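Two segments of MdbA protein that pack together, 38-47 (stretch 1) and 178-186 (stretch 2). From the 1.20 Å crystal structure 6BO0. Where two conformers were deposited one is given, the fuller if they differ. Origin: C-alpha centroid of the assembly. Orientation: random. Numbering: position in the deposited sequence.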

# COMPACT_ATOMS: atom_id res chain seq x y z
N ALA A 38 -16.11 12.01 5.83
CA ALA A 38 -15.23 11.61 4.74
C ALA A 38 -15.81 10.45 3.95
O ALA A 38 -16.48 9.57 4.50
CB ALA A 38 -13.85 11.25 5.26
N LYS A 39 -15.58 10.47 2.65
CA LYS A 39 -15.89 9.34 1.78
C LYS A 39 -14.89 8.20 2.01
O LYS A 39 -13.70 8.44 2.16
CB LYS A 39 -15.82 9.79 0.33
CG LYS A 39 -16.98 10.70 -0.05
CD LYS A 39 -16.83 11.14 -1.49
CE LYS A 39 -18.12 11.67 -2.07
NZ LYS A 39 -18.56 12.92 -1.43
N THR A 40 -15.39 6.98 1.99
CA THR A 40 -14.53 5.80 2.09
C THR A 40 -14.08 5.39 0.70
O THR A 40 -14.91 5.14 -0.16
CB THR A 40 -15.27 4.65 2.79
OG1 THR A 40 -15.60 5.05 4.12
CG2 THR A 40 -14.42 3.39 2.86
N VAL A 41 -12.77 5.31 0.50
CA VAL A 41 -12.21 4.96 -0.80
C VAL A 41 -11.42 3.66 -0.59
O VAL A 41 -10.40 3.64 0.08
CB VAL A 41 -11.32 6.06 -1.38
CG1 VAL A 41 -10.79 5.65 -2.75
CG2 VAL A 41 -12.08 7.38 -1.46
N ASP A 42 -11.90 2.57 -1.18
CA ASP A 42 -11.22 1.28 -1.13
C ASP A 42 -10.38 1.11 -2.39
O ASP A 42 -10.92 1.23 -3.50
CB ASP A 42 -12.25 0.15 -1.02
CG ASP A 42 -12.98 0.14 0.30
OD1 ASP A 42 -12.33 -0.07 1.34
OD2 ASP A 42 -14.22 0.33 0.33
N ILE A 43 -9.10 0.81 -2.21
CA ILE A 43 -8.17 0.64 -3.31
C ILE A 43 -7.55 -0.75 -3.21
O ILE A 43 -6.78 -1.03 -2.30
CB ILE A 43 -7.07 1.71 -3.31
CG1 ILE A 43 -7.70 3.10 -3.33
CG2 ILE A 43 -6.09 1.49 -4.47
CD1 ILE A 43 -6.70 4.23 -3.27
N TYR A 44 -7.93 -1.61 -4.15
CA TYR A 44 -7.41 -2.97 -4.22
C TYR A 44 -6.22 -2.98 -5.16
O TYR A 44 -6.32 -2.59 -6.32
CB TYR A 44 -8.51 -3.91 -4.75
CG TYR A 44 -9.70 -4.02 -3.81
CD1 TYR A 44 -10.74 -3.11 -3.85
CD2 TYR A 44 -9.78 -5.04 -2.88
CE1 TYR A 44 -11.83 -3.24 -3.01
CE2 TYR A 44 -10.84 -5.17 -2.04
CZ TYR A 44 -11.87 -4.26 -2.10
OH TYR A 44 -12.92 -4.41 -1.24
N GLU A 45 -5.07 -3.44 -4.65
CA GLU A 45 -3.85 -3.38 -5.41
C GLU A 45 -2.89 -4.51 -5.03
O GLU A 45 -3.02 -5.11 -3.96
CB GLU A 45 -3.19 -2.02 -5.26
CG GLU A 45 -2.73 -1.71 -3.83
CD GLU A 45 -2.04 -0.37 -3.66
OE1 GLU A 45 -2.23 0.51 -4.52
OE2 GLU A 45 -1.35 -0.19 -2.61
N ASP A 46 -1.91 -4.73 -5.90
CA ASP A 46 -0.93 -5.81 -5.76
C ASP A 46 0.41 -5.20 -6.13
O ASP A 46 0.54 -4.55 -7.17
CB ASP A 46 -1.35 -6.98 -6.69
CG ASP A 46 -0.42 -8.18 -6.66
OD1 ASP A 46 0.82 -7.98 -6.73
OD2 ASP A 46 -0.93 -9.32 -6.62
N PHE A 47 1.40 -5.38 -5.27
CA PHE A 47 2.70 -4.75 -5.48
C PHE A 47 3.49 -5.24 -6.68
O PHE A 47 4.51 -4.63 -7.02
CB PHE A 47 3.57 -4.84 -4.22
CG PHE A 47 3.21 -3.82 -3.16
CD1 PHE A 47 3.40 -2.47 -3.40
CD2 PHE A 47 2.71 -4.19 -1.93
CE1 PHE A 47 3.09 -1.53 -2.45
CE2 PHE A 47 2.42 -3.26 -0.96
CZ PHE A 47 2.60 -1.92 -1.22
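Stretch 2 178-186: SSPRVFIDG

Stretch 2 lies alongside stretch 1 as an antiparallel β-strand partner, held by a backbone hydrogen-bond ladder and closed at its C-terminal end by the side chain of Asp185. Residues 181-184 are extended and run against the strand that begins at Lys39; the N-to-C directions of the two axes differ by 169°, and the axes approach to 4.7 Å. Before this strand, Ser178, Ser179 and Pro180 form an extended lead-in, with a cis peptide bond between Ser179 and Pro180. After it the chain leaves the β conformation: Asp185 has phi/psi of 46/45° and Gly186 of 82/2°, the latter a combination that suits glycine because a CB would be jammed against the carbonyl oxygen of Asp185.

The register sets Arg181 opposite Tyr44, Val182 opposite Ile43, Phe183 opposite Asp42 and Ile184 opposite Val41, with CA-CA distances of 5.1, 4.7, 5.1 and 4.6 Å, respectively. The wider pairs are the hydrogen-bonded ones. Tyr44 N donates to Arg181 O (2.8 Å) and Arg181 N to Tyr44 O (3.1 Å); Asp42 N donates to Phe183 O (2.9 Å) and Phe183 N to Asp42 O (2.9 Å). At the narrower pairs the CA atoms turn inward and make CA-H...O contacts, among them Val182 CA to Asp42 O and Val41 CA to Phe183 O, both 3.2 Å. Pro180 has no amide hydrogen to donate, but its CA lies 3.2 Å from Tyr44 O, an oxygen that also accepts from Arg181 N.

Beyond the strand, Asp185 extends the ladder in a different way. Its N donates to Thr40 O (2.8 Å), while Thr40 N donates to the carboxylate oxygen Asp185 OD1 (2.9 Å), so a side chain receives the amide hydrogen at this end. Water 1 reinforces the join, donating to Asp185 OD1 (3.1 Å) and Ala38 O (2.8 Å) and accepting from Thr40 OG1 (2.7 Å). Water 2 accepts from Gly186 N at 2.9 Å.

Side chains alternate between the two faces of the sheet. On one face, Val182 and Ile184 meet Val41 and Ile43 in an apolar row: Val182 CG1 is 3.9 Å from Val41 CG1, Ile184 CG1 is 4.3 Å from Val41 CG2, and Val182 CG2 is 4.4 Å from Ile43 CG1. On the other face, Phe183 reaches diagonally to Tyr44, with Phe183 CD1 3.7 Å from Tyr44 CE1; their ring planes are inclined at 72° and the centroids lie 5.7 Å apart. Arg181 starts beside Tyr44, CB to CB 4.1 Å, but its end leads away from stretch 1, and Arg181 NH1 donates to Ser178 OG (3.1 Å) within stretch 2. In the middle of the lead-in, Ser179 points its CA-to-CB bond toward stretch 1, its CB 3.8 Å from Tyr44 O and its OG 3.9 Å from Asp46 CB. Together the two stretches bury 621 Å².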

# COMPACT_ATOMS: atom_id res chain seq x y z
N SER A 178 -9.28 -8.87 -9.68
CA SER A 178 -8.21 -8.37 -10.48
C SER A 178 -7.83 -7.11 -9.76
O SER A 178 -8.40 -6.77 -8.72
CB SER A 178 -8.70 -8.02 -11.89
OG SER A 178 -9.69 -7.00 -11.83
N SER A 179 -6.87 -6.42 -10.32
CA SER A 179 -6.44 -5.18 -9.73
C SER A 179 -5.84 -4.33 -10.83
O SER A 179 -5.44 -4.86 -11.86
CB SER A 179 -5.37 -5.42 -8.63
OG SER A 179 -4.30 -6.23 -9.05
N PRO A 180 -5.76 -3.00 -10.62
CA PRO A 180 -6.32 -2.24 -9.50
C PRO A 180 -7.82 -2.09 -9.60
O PRO A 180 -8.39 -2.09 -10.69
CB PRO A 180 -5.63 -0.87 -9.62
CG PRO A 180 -5.37 -0.74 -11.09
CD PRO A 180 -5.11 -2.13 -11.60
N ARG A 181 -8.47 -1.88 -8.45
CA ARG A 181 -9.90 -1.56 -8.41
C ARG A 181 -10.11 -0.50 -7.36
O ARG A 181 -9.48 -0.57 -6.30
CB ARG A 181 -10.75 -2.80 -8.05
CG ARG A 181 -10.41 -4.03 -8.86
CD ARG A 181 -10.94 -3.98 -10.27
NE ARG A 181 -12.36 -4.26 -10.27
CZ ARG A 181 -12.93 -5.46 -10.13
NH1 ARG A 181 -12.20 -6.57 -10.11
NH2 ARG A 181 -14.25 -5.54 -10.06
N VAL A 182 -10.98 0.46 -7.64
CA VAL A 182 -11.30 1.53 -6.71
C VAL A 182 -12.79 1.62 -6.52
O VAL A 182 -13.55 1.59 -7.50
CB VAL A 182 -10.75 2.89 -7.23
CG1 VAL A 182 -11.10 4.03 -6.29
CG2 VAL A 182 -9.26 2.78 -7.46
N PHE A 183 -13.18 1.74 -5.25
CA PHE A 183 -14.57 1.95 -4.87
C PHE A 183 -14.65 3.22 -4.04
O PHE A 183 -13.80 3.46 -3.19
CB PHE A 183 -15.12 0.79 -4.02
CG PHE A 183 -15.22 -0.51 -4.75
CD1 PHE A 183 -14.07 -1.22 -5.09
CD2 PHE A 183 -16.45 -1.07 -5.04
CE1 PHE A 183 -14.18 -2.42 -5.77
CE2 PHE A 183 -16.55 -2.26 -5.69
CZ PHE A 183 -15.41 -2.94 -6.06
N ILE A 184 -15.68 4.04 -4.29
CA ILE A 184 -15.97 5.20 -3.46
C ILE A 184 -17.34 4.97 -2.81
O ILE A 184 -18.33 4.78 -3.52
CB ILE A 184 -15.98 6.52 -4.25
CG1 ILE A 184 -14.60 6.78 -4.90
CG2 ILE A 184 -16.40 7.68 -3.35
CD1 ILE A 184 -14.54 8.00 -5.79
N ASP A 185 -17.37 4.93 -1.49
CA ASP A 185 -18.58 4.60 -0.73
C ASP A 185 -19.27 3.37 -1.33
O ASP A 185 -20.49 3.32 -1.46
CB ASP A 185 -19.50 5.80 -0.62
CG ASP A 185 -18.94 6.86 0.33
OD1 ASP A 185 -18.15 6.50 1.26
OD2 ASP A 185 -19.28 8.04 0.16
N GLY A 186 -18.47 2.36 -1.64
CA GLY A 186 -18.98 1.10 -2.08
C GLY A 186 -19.37 0.96 -3.53
O GLY A 186 -19.84 -0.09 -3.94
O HOH W 1 -17.49 6.92 4.28
O HOH W 2 -15.71 2.40 -0.75